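Side-chain contacts in fimbrial subunit type 1 (Actinomyces oris, PDB 3UXF), which serves as the major subunit of a surface fimbria linked to the cell wall and probably forms its shaft: residues L84-T89 with K95-L100; T158-N163 with A168-N173; F465-E470 with A476-T481. All coordinates share one frame; numbering follows the deposited sequence.

Contact 1 of 3, residues L84-T89 with K95-L100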
ATOM      1  N   LEU A  84       0.450 -19.626  33.353  1.00 14.53           N
ATOM      2  CA  LEU A  84       0.801 -18.652  34.385  1.00 14.59           C
ATOM      3  C   LEU A  84       0.650 -19.308  35.733  1.00 16.92           C
ATOM      4  O   LEU A  84      -0.119 -20.275  35.901  1.00 16.38           O
ATOM      5  CB  LEU A  84      -0.076 -17.413  34.300  1.00 13.26           C
ATOM      6  CG  LEU A  84      -0.033 -16.695  32.939  1.00 14.61           C
ATOM      7  CD1 LEU A  84      -0.798 -15.385  33.020  1.00 18.94           C
ATOM      8  CD2 LEU A  84       1.415 -16.459  32.455  1.00 16.26           C
ATOM      9  N   ASN A  85       1.390 -18.783  36.708  1.00 14.96           N
ATOM     10  CA  ASN A  85       1.356 -19.352  38.051  1.00 16.95           C
ATOM     11  C   ASN A  85       0.207 -18.756  38.852  1.00 18.76           C
ATOM     12  O   ASN A  85       0.400 -18.012  39.827  1.00 19.49           O
ATOM     13  CB  ASN A  85       2.686 -19.078  38.738  1.00 15.60           C
ATOM     14  CG  ASN A  85       3.807 -19.954  38.200  1.00 23.27           C
ATOM     15  OD1 ASN A  85       4.954 -19.513  38.067  1.00 23.57           O
ATOM     16  ND2 ASN A  85       3.476 -21.205  37.888  1.00 24.59           N
ATOM     17  N   VAL A  86      -1.005 -19.070  38.402  1.00 16.54           N
ATOM     18  CA  VAL A  86      -2.224 -18.771  39.137  1.00 16.83           C
ATOM     19  C   VAL A  86      -3.071 -20.029  39.124  1.00 14.97           C
ATOM     20  O   VAL A  86      -3.099 -20.780  38.141  1.00 16.56           O
ATOM     21  CB  VAL A  86      -3.051 -17.599  38.532  1.00 17.14           C
ATOM     22  CG1 VAL A  86      -2.305 -16.255  38.697  1.00 17.69           C
ATOM     23  CG2 VAL A  86      -3.386 -17.874  37.077  1.00 17.15           C
ATOM     24  N   ASP A  87      -3.735 -20.295  40.240  1.00 14.59           N
ATOM     25  CA  ASP A  87      -4.558 -21.493  40.322  1.00 13.39           C
ATOM     26  C   ASP A  87      -6.012 -21.100  40.100  1.00 13.87           C
ATOM     27  O   ASP A  87      -6.645 -20.521  40.991  1.00 14.64           O
ATOM     28  CB  ASP A  87      -4.382 -22.114  41.727  1.00 16.90           C
ATOM     29  CG  ASP A  87      -5.127 -23.421  41.905  1.00 19.27           C
ATOM     30  OD1 ASP A  87      -6.002 -23.751  41.080  1.00 16.79           O
ATOM     31  OD2 ASP A  87      -4.818 -24.148  42.903  1.00 19.61           O
ATOM     32  N   LEU A  88      -6.559 -21.430  38.919  1.00 12.70           N
ATOM     33  CA  LEU A  88      -7.906 -20.956  38.604  1.00 12.31           C
ATOM     34  C   LEU A  88      -8.975 -21.870  39.235  1.00 12.52           C
ATOM     35  O   LEU A  88     -10.188 -21.664  39.038  1.00 12.59           O
ATOM     36  CB  LEU A  88      -8.110 -20.826  37.088  1.00 12.82           C
ATOM     37  CG  LEU A  88      -7.277 -19.699  36.441  1.00 12.21           C
ATOM     38  CD1 LEU A  88      -7.810 -19.485  35.030  1.00 14.14           C
ATOM     39  CD2 LEU A  88      -7.373 -18.409  37.245  1.00 13.74           C
ATOM     40  N   THR A  89      -8.541 -22.860  40.009  1.00 11.20           N
ATOM     41  CA  THR A  89      -9.505 -23.595  40.810  1.00 13.06           C
ATOM     42  C   THR A  89      -9.727 -22.909  42.156  1.00 12.51           C
ATOM     43  O   THR A  89     -10.448 -23.445  43.006  1.00 13.63           O
ATOM     44  CB  THR A  89      -9.124 -25.084  41.030  1.00 12.26           C
ATOM     45  OG1 THR A  89      -8.024 -25.179  41.932  1.00 15.33           O
ATOM     46  CG2 THR A  89      -8.768 -25.773  39.721  1.00 14.46           C
ATOM     47  N   LYS A  95      -8.360 -13.631  41.413  1.00 14.98           N
ATOM     48  CA  LYS A  95      -8.113 -12.306  41.992  1.00 18.18           C
ATOM     49  C   LYS A  95      -6.742 -11.780  41.559  1.00 19.05           C
ATOM     50  O   LYS A  95      -6.623 -10.618  41.208  1.00 19.15           O
ATOM     51  CB  LYS A  95      -8.274 -12.345  43.526  1.00 19.60           C
ATOM     52  CG  LYS A  95      -8.017 -11.013  44.270  1.00 24.27           C
ATOM     53  CD  LYS A  95      -8.883  -9.912  43.731  1.00 27.70           C
ATOM     54  CE  LYS A  95      -8.944  -8.731  44.695  1.00 29.37           C
ATOM     55  NZ  LYS A  95      -7.576  -8.216  45.001  1.00 33.93           N
ATOM     56  N   THR A  96      -5.726 -12.642  41.567  1.00 16.99           N
ATOM     57  CA  THR A  96      -4.402 -12.252  41.072  1.00 19.39           C
ATOM     58  C   THR A  96      -4.486 -11.727  39.650  1.00 20.20           C
ATOM     59  O   THR A  96      -3.893 -10.691  39.305  1.00 21.47           O
ATOM     60  CB  THR A  96      -3.419 -13.418  41.130  1.00 18.91           C
ATOM     61  OG1 THR A  96      -3.270 -13.814  42.495  1.00 19.56           O
ATOM     62  CG2 THR A  96      -2.042 -13.034  40.522  1.00 21.84           C
ATOM     63  N   LEU A  97      -5.217 -12.439  38.802  1.00 17.77           N
ATOM     64  CA  LEU A  97      -5.386 -11.964  37.422  1.00 17.40           C
ATOM     65  C   LEU A  97      -6.112 -10.621  37.348  1.00 19.90           C
ATOM     66  O   LEU A  97      -5.726  -9.748  36.557  1.00 20.62           O
ATOM     67  CB  LEU A  97      -6.157 -12.994  36.575  1.00 18.73           C
ATOM     68  CG  LEU A  97      -5.443 -14.293  36.216  1.00 18.15           C
ATOM     69  CD1 LEU A  97      -6.371 -15.133  35.314  1.00 17.86           C
ATOM     70  CD2 LEU A  97      -4.122 -14.074  35.501  1.00 16.73           C
ATOM     71  N   ALA A  98      -7.181 -10.478  38.120  1.00 16.73           N
ATOM     72  CA  ALA A  98      -7.970  -9.258  38.124  1.00 22.10           C
ATOM     73  C   ALA A  98      -7.082  -8.078  38.518  1.00 21.63           C
ATOM     74  O   ALA A  98      -7.185  -7.002  37.938  1.00 23.71           O
ATOM     75  CB  ALA A  98      -9.146  -9.382  39.086  1.00 19.49           C
ATOM     76  N   ASP A  99      -6.196  -8.317  39.484  1.00 21.67           N
ATOM     77  CA  ASP A  99      -5.327  -7.263  40.012  1.00 25.57           C
ATOM     78  C   ASP A  99      -4.364  -6.731  38.969  1.00 25.95           C
ATOM     79  O   ASP A  99      -3.826  -5.631  39.132  1.00 27.74           O
ATOM     80  CB  ASP A  99      -4.493  -7.766  41.193  1.00 25.55           C
ATOM     81  CG  ASP A  99      -5.299  -7.948  42.445  1.00 26.80           C
ATOM     82  OD1 ASP A  99      -6.482  -7.568  42.455  1.00 27.60           O
ATOM     83  OD2 ASP A  99      -4.727  -8.475  43.429  1.00 30.53           O
ATOM     84  N   LEU A 100      -4.119  -7.500  37.912  1.00 21.48           N
ATOM     85  CA  LEU A 100      -3.247  -7.050  36.828  1.00 23.41           C
ATOM     86  C   LEU A 100      -3.912  -5.954  36.014  1.00 23.32           C
ATOM     87  O   LEU A 100      -3.243  -5.218  35.304  1.00 26.59           O
ATOM     88  CB  LEU A 100      -2.926  -8.196  35.885  1.00 22.70           C
ATOM     89  CG  LEU A 100      -2.208  -9.418  36.429  1.00 22.19           C
ATOM     90  CD1 LEU A 100      -2.188 -10.486  35.348  1.00 22.57           C
ATOM     91  CD2 LEU A 100      -0.798  -9.065  36.864  1.00 26.49           C
TER
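Where Leu84, Val86 and Leu88 meet Thr96 and Leu97, no ring or amide is involved; the flat groups that take part in bonds are the carboxylates of Asp87 and Asp99, each held within its own segment. On Asp87, OD1 accepts from Thr89 N at 2.9 Å and from Thr89 OG1 at 2.6 Å. The two donors approach from the same face of the carboxylate, one on the syn side and one on the anti side, and both lie well out of its plane. On Asp99, OD1 offers its syn lone pair to Lys95 NZ, 2.8 Å away, in a salt bridge spanning one helical turn.

The contact itself is apolar. Leu97 carries most of it by spreading its two methyls: CD1 lies 3.9 Å from Leu88 CD2, while CD2 stands 4.2 Å from Val86 CG2 and 4.4 Å from Leu84 CD1. Leu97 crosses Val86 and Leu88 at about a right angle, so methyl ends meet rather than chains running alongside one another. One residue earlier on the helix, Thr96 CG2 touches Val86 CG1 at 3.7 Å. With chi1 at -62°, Thr96 keeps OG1 beside its own backbone N, where it bonds back to Asp92 O, and presents the methyl to the valine. Leu110 and Ala137 also pack against Val86, which is buried.

The geometry is that of a strand-to-helix connection. After strand 78-84 the chain makes an inverse gamma turn centred on Asn85, and an Asx turn at Asp87 leads toward helix 91-99. The helix thus folds back on its own lead-in segment beside strands 136-144 and 155-159 of the pilin N-terminal D1 domain.

Contact 2 of 3, residues T158-N163 with A168-N173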
ATOM      1  N   THR A 158      -7.985 -17.325  29.844  1.00 13.18           N
ATOM      2  CA  THR A 158      -8.242 -18.316  30.873  1.00 12.22           C
ATOM      3  C   THR A 158      -8.994 -19.503  30.262  1.00 12.25           C
ATOM      4  O   THR A 158      -9.857 -19.310  29.401  1.00 11.92           O
ATOM      5  CB  THR A 158      -9.066 -17.744  32.059  1.00 14.37           C
ATOM      6  OG1 THR A 158     -10.361 -17.275  31.652  1.00 13.21           O
ATOM      7  CG2 THR A 158      -8.342 -16.569  32.683  1.00 13.03           C
ATOM      8  N   LEU A 159      -8.664 -20.702  30.724  1.00 12.62           N
ATOM      9  CA  LEU A 159      -9.445 -21.903  30.424  1.00 11.90           C
ATOM     10  C   LEU A 159      -9.926 -22.407  31.762  1.00 12.89           C
ATOM     11  O   LEU A 159      -9.114 -22.829  32.584  1.00 12.58           O
ATOM     12  CB  LEU A 159      -8.525 -22.972  29.866  1.00 13.38           C
ATOM     13  CG  LEU A 159      -8.114 -22.977  28.387  1.00 22.94           C
ATOM     14  CD1 LEU A 159      -8.536 -21.778  27.470  1.00 16.24           C
ATOM     15  CD2 LEU A 159      -6.705 -23.556  28.122  1.00 13.02           C
ATOM     16  N   PRO A 160     -11.248 -22.387  32.015  1.00 11.58           N
ATOM     17  CA  PRO A 160     -12.327 -21.897  31.152  1.00 14.12           C
ATOM     18  C   PRO A 160     -12.501 -20.388  31.246  1.00 12.84           C
ATOM     19  O   PRO A 160     -11.813 -19.706  32.028  1.00 13.65           O
ATOM     20  CB  PRO A 160     -13.566 -22.582  31.744  1.00 12.30           C
ATOM     21  CG  PRO A 160     -13.240 -22.625  33.252  1.00 13.70           C
ATOM     22  CD  PRO A 160     -11.745 -22.849  33.325  1.00 12.87           C
ATOM     23  N   MET A 161     -13.426 -19.871  30.435  1.00 11.86           N
ATOM     24  CA  MET A 161     -13.929 -18.513  30.505  1.00 11.78           C
ATOM     25  C   MET A 161     -15.378 -18.636  30.860  1.00 12.56           C
ATOM     26  O   MET A 161     -16.005 -19.634  30.510  1.00 14.95           O
ATOM     27  CB  MET A 161     -13.894 -17.860  29.105  1.00 15.71           C
ATOM     28  CG  MET A 161     -12.547 -17.331  28.722  1.00 17.44           C
ATOM     29  SD  MET A 161     -12.727 -16.538  27.117  1.00 20.12           S
ATOM     30  CE  MET A 161     -13.770 -15.168  27.576  1.00 21.53           C
ATOM     31  N   THR A 162     -15.931 -17.606  31.484  1.00 11.81           N
ATOM     32  CA  THR A 162     -17.360 -17.546  31.706  1.00 13.32           C
ATOM     33  C   THR A 162     -17.960 -17.068  30.388  1.00 14.83           C
ATOM     34  O   THR A 162     -17.560 -16.034  29.867  1.00 17.07           O
ATOM     35  CB  THR A 162     -17.720 -16.563  32.829  1.00 14.70           C
ATOM     36  OG1 THR A 162     -17.266 -17.084  34.082  1.00 13.46           O
ATOM     37  CG2 THR A 162     -19.224 -16.349  32.896  1.00 14.68           C
ATOM     38  N   ASN A 163     -18.897 -17.836  29.844  1.00 12.20           N
ATOM     39  CA  ASN A 163     -19.532 -17.501  28.572  1.00 13.61           C
ATOM     40  C   ASN A 163     -20.425 -16.269  28.680  1.00 17.61           C
ATOM     41  O   ASN A 163     -21.466 -16.310  29.322  1.00 17.07           O
ATOM     42  CB  ASN A 163     -20.344 -18.695  28.067  1.00 14.02           C
ATOM     43  CG  ASN A 163     -20.821 -18.519  26.638  1.00 15.20           C
ATOM     44  OD1 ASN A 163     -20.859 -17.409  26.120  1.00 18.30           O
ATOM     45  ND2 ASN A 163     -21.192 -19.619  26.000  1.00 18.40           N
ATOM     46  N   ALA A 168     -24.231 -18.625  32.727  1.00 14.40           N
ATOM     47  CA  ALA A 168     -24.466 -19.744  33.624  1.00 14.86           C
ATOM     48  C   ALA A 168     -23.495 -20.860  33.264  1.00 12.51           C
ATOM     49  O   ALA A 168     -23.461 -21.905  33.908  1.00 14.39           O
ATOM     50  CB  ALA A 168     -25.899 -20.229  33.509  1.00 16.68           C
ATOM     51  N   LYS A 169     -22.701 -20.625  32.225  1.00 14.10           N
ATOM     52  CA  LYS A 169     -21.792 -21.641  31.719  1.00 13.62           C
ATOM     53  C   LYS A 169     -20.319 -21.263  31.762  1.00 13.56           C
ATOM     54  O   LYS A 169     -19.941 -20.139  31.442  1.00 13.99           O
ATOM     55  CB  LYS A 169     -22.147 -21.976  30.267  1.00 19.63           C
ATOM     56  CG  LYS A 169     -23.448 -22.725  30.084  1.00 19.78           C
ATOM     57  CD  LYS A 169     -23.610 -23.178  28.643  1.00 28.99           C
ATOM     58  CE  LYS A 169     -24.744 -24.174  28.495  1.00 37.71           C
ATOM     59  NZ  LYS A 169     -24.699 -25.225  29.546  1.00 45.19           N
ATOM     60  N   TRP A 170     -19.494 -22.233  32.136  1.00 14.06           N
ATOM     61  CA  TRP A 170     -18.055 -22.107  32.037  1.00 13.71           C
ATOM     62  C   TRP A 170     -17.721 -22.711  30.679  1.00 14.10           C
ATOM     63  O   TRP A 170     -18.150 -23.818  30.372  1.00 16.87           O
ATOM     64  CB  TRP A 170     -17.357 -22.918  33.128  1.00 13.94           C
ATOM     65  CG  TRP A 170     -17.213 -22.233  34.455  1.00 12.49           C
ATOM     66  CD1 TRP A 170     -17.810 -22.592  35.626  1.00 14.57           C
ATOM     67  CD2 TRP A 170     -16.398 -21.092  34.756  1.00 11.20           C
ATOM     68  NE1 TRP A 170     -17.431 -21.743  36.634  1.00 13.89           N
ATOM     69  CE2 TRP A 170     -16.565 -20.812  36.126  1.00 11.24           C
ATOM     70  CE3 TRP A 170     -15.551 -20.278  34.002  1.00 11.37           C
ATOM     71  CZ2 TRP A 170     -15.917 -19.755  36.755  1.00 11.40           C
ATOM     72  CZ3 TRP A 170     -14.911 -19.228  34.629  1.00 11.56           C
ATOM     73  CH2 TRP A 170     -15.096 -18.976  35.992  1.00 13.52           C
ATOM     74  N   ASN A 171     -16.972 -21.985  29.859  1.00 12.53           N
ATOM     75  CA  ASN A 171     -16.590 -22.488  28.545  1.00 13.80           C
ATOM     76  C   ASN A 171     -15.156 -22.997  28.572  1.00 11.92           C
ATOM     77  O   ASN A 171     -14.225 -22.222  28.757  1.00 11.60           O
ATOM     78  CB  ASN A 171     -16.757 -21.398  27.487  1.00 13.00           C
ATOM     79  CG  ASN A 171     -16.218 -21.810  26.131  1.00 13.55           C
ATOM     80  OD1 ASN A 171     -16.134 -22.992  25.819  1.00 14.36           O
ATOM     81  ND2 ASN A 171     -15.851 -20.827  25.321  1.00 15.74           N
ATOM     82  N   TYR A 172     -14.986 -24.305  28.404  1.00 13.28           N
ATOM     83  CA  TYR A 172     -13.666 -24.922  28.477  1.00 11.92           C
ATOM     84  C   TYR A 172     -12.989 -25.058  27.114  1.00 12.63           C
ATOM     85  O   TYR A 172     -11.847 -25.490  27.028  1.00 12.25           O
ATOM     86  CB  TYR A 172     -13.751 -26.293  29.152  1.00 12.69           C
ATOM     87  CG  TYR A 172     -14.154 -26.249  30.609  1.00 12.18           C
ATOM     88  CD1 TYR A 172     -13.200 -26.265  31.612  1.00 12.34           C
ATOM     89  CD2 TYR A 172     -15.489 -26.200  30.979  1.00 12.51           C
ATOM     90  CE1 TYR A 172     -13.561 -26.229  32.942  1.00 13.54           C
ATOM     91  CE2 TYR A 172     -15.858 -26.163  32.311  1.00 13.01           C
ATOM     92  CZ  TYR A 172     -14.889 -26.179  33.286  1.00 15.94           C
ATOM     93  OH  TYR A 172     -15.246 -26.142  34.610  1.00 13.84           O
ATOM     94  N   ASN A 173     -13.702 -24.697  26.056  1.00 13.13           N
ATOM     95  CA  ASN A 173     -13.158 -24.757  24.706  1.00 12.95           C
ATOM     96  C   ASN A 173     -13.157 -23.348  24.149  1.00 12.41           C
ATOM     97  O   ASN A 173     -14.109 -22.923  23.503  1.00 14.64           O
ATOM     98  CB  ASN A 173     -13.996 -25.692  23.842  1.00 13.60           C
ATOM     99  CG  ASN A 173     -14.023 -27.107  24.382  1.00 14.94           C
ATOM    100  OD1 ASN A 173     -15.042 -27.572  24.880  1.00 24.23           O
ATOM    101  ND2 ASN A 173     -12.893 -27.790  24.298  1.00 12.99           N
TER
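Met161 and Asn171 form an antiparallel hydrogen-bonded pair, and Thr162 with Trp170 the adjacent non-hydrogen-bonded one; the touching parts run 142° apart. Asn171 N donates to Met161 O over a short 2.6 Å, and Met161 N returns a bond to Asn171 O at 3.0 Å. A third bond, Asn163 N to Lys169 O, also 3.0 Å, extends the ladder toward the turn.

Pro160, entered through a cis peptide bond, packs into the corner between the side chains of Tyr172 and Trp170. Its CB sits over the centre of one face of the Tyr172 ring, 3.8 Å from the centroid and 13° off the normal, a CH-pi contact. CG of the same proline meets Trp170 CE3 obliquely at 3.4 Å. On one face of the indole, near its rim, Thr162 OG1 rests 3.2 Å from Trp170 CZ3; chi1 of -69° sets this hydroxyl beside its backbone N and toward the ring. The aromatic polar ends are tied to the N-terminal segment, Trp170 NE1 to Ser35 O and Tyr172 OH to Asp38 N. On the face that carries Met161 and Asn171, Asn171 OD1 receives Asn173 N at 3.0 Å from above its carbonyl plane, closing an Asx turn.

The hairpin forms one border of a mixed sheet: strand 161-162 is outermost, and strand 170-176 lies between it and strand 44-48. Just before Pro160, strand 155-159 belongs to a different, antiparallel sheet beside strand 136-144, so the proline marks the passage from one sheet to the other. Helix 91-99 covers this corner, with Trp94 touching both Thr158 and the Trp170 ring.

Contact 3 of 3, residues F465-E470 with A476-T481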
ATOM      1  N   PHE A 465     -10.970  12.855 -27.004  1.00 10.64           N
ATOM      2  CA  PHE A 465     -10.713  11.414 -27.038  1.00 10.82           C
ATOM      3  C   PHE A 465     -10.284  10.954 -25.671  1.00 10.50           C
ATOM      4  O   PHE A 465      -9.944  11.768 -24.811  1.00 10.50           O
ATOM      5  CB  PHE A 465      -9.632  11.060 -28.085  1.00 12.65           C
ATOM      6  CG  PHE A 465      -8.243  11.507 -27.694  1.00 11.26           C
ATOM      7  CD1 PHE A 465      -7.838  12.805 -27.964  1.00 10.59           C
ATOM      8  CD2 PHE A 465      -7.334  10.625 -27.086  1.00 11.84           C
ATOM      9  CE1 PHE A 465      -6.573  13.275 -27.608  1.00 10.96           C
ATOM     10  CE2 PHE A 465      -6.053  11.093 -26.739  1.00 11.01           C
ATOM     11  CZ  PHE A 465      -5.671  12.398 -26.998  1.00  9.93           C
ATOM     12  N   ARG A 466     -10.334   9.644 -25.451  1.00 10.36           N
ATOM     13  CA  ARG A 466      -9.910   9.057 -24.188  1.00  8.55           C
ATOM     14  C   ARG A 466      -8.868   7.990 -24.432  1.00 11.08           C
ATOM     15  O   ARG A 466      -8.906   7.282 -25.453  1.00 11.02           O
ATOM     16  CB  ARG A 466     -11.097   8.442 -23.455  1.00 11.63           C
ATOM     17  CG  ARG A 466     -11.987   9.482 -22.811  1.00  9.85           C
ATOM     18  CD  ARG A 466     -13.202   8.803 -22.172  1.00 12.03           C
ATOM     19  NE  ARG A 466     -13.952   9.757 -21.378  1.00 11.29           N
ATOM     20  CZ  ARG A 466     -15.240   9.611 -21.060  1.00 12.20           C
ATOM     21  NH1 ARG A 466     -15.930   8.553 -21.496  1.00 14.47           N
ATOM     22  NH2 ARG A 466     -15.844  10.542 -20.318  1.00 12.97           N
ATOM     23  N   VAL A 467      -7.941   7.875 -23.482  1.00 10.12           N
ATOM     24  CA  VAL A 467      -7.050   6.732 -23.393  1.00 10.30           C
ATOM     25  C   VAL A 467      -7.585   5.926 -22.240  1.00  9.95           C
ATOM     26  O   VAL A 467      -7.677   6.412 -21.125  1.00 11.43           O
ATOM     27  CB  VAL A 467      -5.574   7.191 -23.148  1.00 11.38           C
ATOM     28  CG1 VAL A 467      -4.681   5.986 -22.839  1.00 11.68           C
ATOM     29  CG2 VAL A 467      -5.046   7.931 -24.383  1.00 11.66           C
ATOM     30  N   LEU A 468      -8.016   4.695 -22.536  1.00 10.59           N
ATOM     31  CA  LEU A 468      -8.567   3.828 -21.508  1.00 11.43           C
ATOM     32  C   LEU A 468      -7.568   2.833 -20.963  1.00 12.27           C
ATOM     33  O   LEU A 468      -6.737   2.304 -21.698  1.00 13.79           O
ATOM     34  CB  LEU A 468      -9.767   3.081 -22.081  1.00 13.80           C
ATOM     35  CG  LEU A 468     -10.895   4.009 -22.567  1.00 14.90           C
ATOM     36  CD1 LEU A 468     -12.009   3.127 -23.104  1.00 23.17           C
ATOM     37  CD2 LEU A 468     -11.398   4.948 -21.457  1.00 15.01           C
ATOM     38  N   ALA A 469      -7.643   2.589 -19.666  1.00 10.02           N
ATOM     39  CA  ALA A 469      -6.757   1.651 -18.989  1.00 12.56           C
ATOM     40  C   ALA A 469      -6.748   0.299 -19.678  1.00 13.12           C
ATOM     41  O   ALA A 469      -5.703  -0.357 -19.747  1.00 15.04           O
ATOM     42  CB  ALA A 469      -7.202   1.475 -17.540  1.00 12.89           C
ATOM     43  N   GLU A 470      -7.910  -0.137 -20.162  1.00 14.00           N
ATOM     44  CA  GLU A 470      -7.972  -1.461 -20.793  1.00 15.83           C
ATOM     45  C   GLU A 470      -7.035  -1.589 -21.967  1.00 16.33           C
ATOM     46  O   GLU A 470      -6.552  -2.700 -22.236  1.00 17.16           O
ATOM     47  CB  GLU A 470      -9.410  -1.806 -21.199  1.00 18.11           C
ATOM     48  CG  GLU A 470     -10.037  -0.832 -22.168  1.00 23.84           C
ATOM     49  CD  GLU A 470     -11.595  -0.807 -22.098  1.00 34.52           C
ATOM     50  OE1 GLU A 470     -12.196  -0.293 -21.100  1.00 27.80           O
ATOM     51  OE2 GLU A 470     -12.218  -1.293 -23.071  1.00 38.76           O
ATOM     52  N   ALA A 476      -1.717  -1.533 -25.777  1.00 12.65           N
ATOM     53  CA  ALA A 476      -2.448  -1.453 -27.030  1.00 13.18           C
ATOM     54  C   ALA A 476      -2.609   0.018 -27.366  1.00 11.69           C
ATOM     55  O   ALA A 476      -2.885   0.827 -26.473  1.00 12.86           O
ATOM     56  CB  ALA A 476      -3.812  -2.089 -26.873  1.00 13.71           C
ATOM     57  N   ALA A 477      -2.402   0.354 -28.619  1.00 13.55           N
ATOM     58  CA  ALA A 477      -2.582   1.734 -29.045  1.00 11.93           C
ATOM     59  C   ALA A 477      -4.013   2.180 -29.019  1.00 14.67           C
ATOM     60  O   ALA A 477      -4.937   1.411 -29.319  1.00 15.64           O
ATOM     61  CB  ALA A 477      -2.025   1.911 -30.448  1.00 12.86           C
ATOM     62  N   THR A 478      -4.181   3.457 -28.684  1.00 12.78           N
ATOM     63  CA  THR A 478      -5.465   4.131 -28.841  1.00 13.13           C
ATOM     64  C   THR A 478      -5.392   4.786 -30.210  1.00 12.88           C
ATOM     65  O   THR A 478      -4.551   5.658 -30.450  1.00 13.60           O
ATOM     66  CB  THR A 478      -5.680   5.158 -27.706  1.00 13.07           C
ATOM     67  OG1 THR A 478      -5.829   4.466 -26.471  1.00 11.72           O
ATOM     68  CG2 THR A 478      -6.983   5.954 -27.945  1.00 14.69           C
ATOM     69  N   GLU A 479      -6.256   4.348 -31.130  1.00 14.17           N
ATOM     70  CA  GLU A 479      -6.195   4.794 -32.512  1.00 13.55           C
ATOM     71  C   GLU A 479      -7.246   5.865 -32.752  1.00 15.73           C
ATOM     72  O   GLU A 479      -8.440   5.642 -32.533  1.00 16.14           O
ATOM     73  CB  GLU A 479      -6.407   3.595 -33.473  1.00 17.50           C
ATOM     74  CG  GLU A 479      -5.224   2.619 -33.360  1.00 19.53           C
ATOM     75  CD  GLU A 479      -5.344   1.390 -34.235  1.00 28.66           C
ATOM     76  OE1 GLU A 479      -5.087   1.501 -35.451  1.00 29.94           O
ATOM     77  OE2 GLU A 479      -5.734   0.329 -33.710  1.00 38.51           O
ATOM     78  N   VAL A 480      -6.777   7.050 -33.129  1.00 13.97           N
ATOM     79  CA  VAL A 480      -7.658   8.175 -33.392  1.00 15.48           C
ATOM     80  C   VAL A 480      -7.485   8.621 -34.823  1.00 14.82           C
ATOM     81  O   VAL A 480      -6.360   8.805 -35.304  1.00 14.13           O
ATOM     82  CB  VAL A 480      -7.320   9.349 -32.442  1.00 13.55           C
ATOM     83  CG1 VAL A 480      -8.219  10.542 -32.729  1.00 19.06           C
ATOM     84  CG2 VAL A 480      -7.548   8.912 -31.009  1.00 16.02           C
ATOM     85  N   THR A 481      -8.599   8.781 -35.536  1.00 13.89           N
ATOM     86  CA  THR A 481      -8.535   9.323 -36.888  1.00 15.41           C
ATOM     87  C   THR A 481      -9.056  10.755 -36.890  1.00 14.16           C
ATOM     88  O   THR A 481     -10.098  11.047 -36.345  1.00 14.59           O
ATOM     89  CB  THR A 481      -9.371   8.472 -37.860  1.00 17.56           C
ATOM     90  OG1 THR A 481      -8.824   7.141 -37.890  1.00 20.71           O
ATOM     91  CG2 THR A 481      -9.352   9.077 -39.271  1.00 18.26           C
TER
HETATM   92  O   HOH W   1      -8.287   3.981 -25.340  1.00 17.94           O
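Thr478 lays its CG2 methyl against the backbone carbonyl of Arg466, CG2 to Arg466 O being 3.4 Å, while its hydroxyl faces Val467. OG1 is 4.1 Å from both CG1 and CG2 of Val467, and the two side chains cross at a slant. No direct hydrogen bond joins the segments; one water links them. It lies 2.7 Å from Thr478 OG1 and accepts from Leu468 N at 2.9 Å, with a weak further bond to Arg466 O. The buried threonine hydroxyl thus has a polar partner, and the backbone N of Leu468, the N-cap position of helix 469-472, is tied to the strand opposite. Chi1 of -67° puts OG1 beside the Thr478 backbone N and swings the methyl to the Arg466 side.

Two residues along, Val480 CG2 meets Phe465 CB at 4.2 Å, and Leu447 touches both side chains. The contact joins strand 463-465, which Phe465 closes and which pairs with strand 444-451, to strand 478-484, which runs parallel to strand 344-362 and bonds through Lys355 and Ile357. Apolar side chains meeting between these strands within the prealbumin-like domain are consistent with a beta sandwich.

In the fold
Along the chain the three contacts follow in series, each closing before the next opens. Contacts 1 and 2 share the N-terminal D1 domain: their centres are 15 Å apart and they touch, Leu97 CD1 lying 3.6 Å from Thr158 CG2. Helix 91-99 and the end of strand 155-159 thus belong to one continuous packed region. Contact 3 lies in the prealbumin-like domain on the other side of the chain's centre, its centre about 69 Å from that of contact 1 and 63 Å from that of contact 2. With nearest atoms about 48 Å or more away, it is a separate unit, as suits an elongated pilin built of successive beta domains.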